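Local coordinates for protein SAM-dependent O-methyltransferase (Leptospira interrogans, PDB 2HNK) that probably transfers methyl groups from S-adenosylmethionine to hydroxyl oxygens of its substrates, and binds the product S-adenosylhomocysteine in a Rossmann-like fold, at residues P145-F151 / L170-L176. Sequence-based numbering, arbitrary orientation.
Sequences PSSIDLF and LLKPGGL
F151 turns its ring edge to L170 and L171, CE1 3.8 Å from L170 CB and CD1 3.6 Å from L171 CD2, packing the middle of strand 148-153 against the end of helix 160-170. L170 O accepts from both S147 N (2.8 Å) and I148 N (2.9 Å). L171 is the first residue to leave helical geometry, and K172 N bonds I148 O (2.9 Å). A type II turn, K172-G175, closed by G175 N to K172 O (2.8 Å), then swings the chain into strand 175-180; G174 sits at positive phi (83°). I148 pairs with L171 and, past the turn, L150 with L176, both parallel: L176 N to D149 O (3.0 Å), F151 N to L176 O (2.8 Å). Here a beta-alpha-beta crossover closes in a Rossmann-like methyltransferase sheet. L150 CD1 lies 3.9 Å from L176 CD2 on one face. K172, all trans beyond chi1, forms a salt bridge from NZ to D149 OD1 (2.9 Å); a water links NZ to OD2, which K62 and R63 backbone amides also bind. The carboxylate thus ties the K172-G175 turn to strands 148-153 and 63-67.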
# COMPACT_ATOMS: atom_id res chain seq x y z
N PRO C 145 -23.43 7.82 -8.60
CA PRO C 145 -22.61 7.96 -7.40
C PRO C 145 -22.45 6.63 -6.67
O PRO C 145 -23.22 5.70 -6.92
CB PRO C 145 -23.38 8.96 -6.53
CG PRO C 145 -24.76 9.01 -7.09
CD PRO C 145 -24.69 8.60 -8.53
N SER C 146 -21.44 6.55 -5.80
CA SER C 146 -21.12 5.36 -5.01
C SER C 146 -21.05 4.07 -5.83
O SER C 146 -21.58 3.05 -5.41
CB SER C 146 -22.10 5.20 -3.85
OG SER C 146 -21.80 6.12 -2.83
N SER C 147 -20.41 4.13 -6.98
CA SER C 147 -20.38 2.96 -7.86
C SER C 147 -18.97 2.38 -8.09
O SER C 147 -18.83 1.29 -8.64
CB SER C 147 -21.03 3.30 -9.21
OG SER C 147 -20.40 4.42 -9.82
N ILE C 148 -17.94 3.12 -7.67
CA ILE C 148 -16.55 2.77 -7.98
C ILE C 148 -15.77 2.25 -6.77
O ILE C 148 -15.90 2.77 -5.66
CB ILE C 148 -15.81 3.96 -8.66
CG1 ILE C 148 -16.65 4.54 -9.82
CG2 ILE C 148 -14.41 3.57 -9.13
CD1 ILE C 148 -16.94 3.55 -10.98
N ASP C 149 -14.95 1.23 -6.99
CA ASP C 149 -14.14 0.65 -5.92
C ASP C 149 -12.83 1.40 -5.72
O ASP C 149 -12.41 1.65 -4.58
CB ASP C 149 -13.82 -0.81 -6.23
CG ASP C 149 -15.06 -1.67 -6.29
OD1 ASP C 149 -15.96 -1.46 -5.46
OD2 ASP C 149 -15.13 -2.56 -7.15
N LEU C 150 -12.19 1.77 -6.83
CA LEU C 150 -10.85 2.31 -6.78
C LEU C 150 -10.62 3.32 -7.90
O LEU C 150 -11.06 3.12 -9.04
CB LEU C 150 -9.81 1.18 -6.82
CG LEU C 150 -8.33 1.50 -6.63
CD1 LEU C 150 -7.60 0.31 -5.99
CD2 LEU C 150 -7.66 1.87 -7.95
N PHE C 151 -9.93 4.40 -7.56
CA PHE C 151 -9.52 5.41 -8.52
C PHE C 151 -8.01 5.53 -8.59
O PHE C 151 -7.34 5.46 -7.56
CB PHE C 151 -10.06 6.78 -8.11
CG PHE C 151 -11.35 7.14 -8.75
CD1 PHE C 151 -12.56 6.81 -8.14
CD2 PHE C 151 -11.37 7.83 -9.96
CE1 PHE C 151 -13.77 7.16 -8.73
CE2 PHE C 151 -12.58 8.19 -10.55
CZ PHE C 151 -13.78 7.85 -9.94
N LEU C 170 -18.12 9.45 -6.79
CA LEU C 170 -18.18 8.19 -7.52
C LEU C 170 -17.74 6.99 -6.68
O LEU C 170 -18.20 5.87 -6.91
CB LEU C 170 -17.37 8.26 -8.82
CG LEU C 170 -18.05 9.00 -9.98
CD1 LEU C 170 -17.03 9.44 -11.01
CD2 LEU C 170 -19.16 8.14 -10.63
N LEU C 171 -16.85 7.21 -5.72
CA LEU C 171 -16.35 6.13 -4.86
C LEU C 171 -17.41 5.63 -3.88
O LEU C 171 -18.10 6.43 -3.26
CB LEU C 171 -15.12 6.57 -4.07
CG LEU C 171 -13.72 6.54 -4.66
CD1 LEU C 171 -12.73 7.08 -3.63
CD2 LEU C 171 -13.30 5.13 -5.10
N LYS C 172 -17.49 4.31 -3.74
CA LYS C 172 -18.26 3.68 -2.67
C LYS C 172 -17.60 3.99 -1.32
O LYS C 172 -16.38 4.20 -1.26
CB LYS C 172 -18.29 2.17 -2.85
CG LYS C 172 -18.89 1.67 -4.17
CD LYS C 172 -18.88 0.15 -4.16
CE LYS C 172 -19.07 -0.42 -5.53
NZ LYS C 172 -18.83 -1.88 -5.45
N PRO C 173 -18.39 4.02 -0.23
CA PRO C 173 -17.76 4.11 1.09
C PRO C 173 -16.76 2.97 1.25
O PRO C 173 -17.01 1.85 0.79
CB PRO C 173 -18.95 3.95 2.05
CG PRO C 173 -20.11 4.53 1.27
CD PRO C 173 -19.87 4.02 -0.12
N GLY C 174 -15.61 3.25 1.86
CA GLY C 174 -14.55 2.26 1.95
C GLY C 174 -13.67 2.15 0.70
O GLY C 174 -12.64 1.48 0.73
N GLY C 175 -14.07 2.83 -0.38
CA GLY C 175 -13.30 2.85 -1.62
C GLY C 175 -11.97 3.61 -1.52
O GLY C 175 -11.75 4.38 -0.58
N LEU C 176 -11.10 3.39 -2.51
CA LEU C 176 -9.74 3.90 -2.48
C LEU C 176 -9.41 4.83 -3.66
O LEU C 176 -9.65 4.49 -4.82
CB LEU C 176 -8.74 2.73 -2.45
CG LEU C 176 -7.23 3.01 -2.38
CD1 LEU C 176 -6.83 3.75 -1.11
CD2 LEU C 176 -6.43 1.72 -2.51
O HOH W 1 -17.79 -3.18 -7.66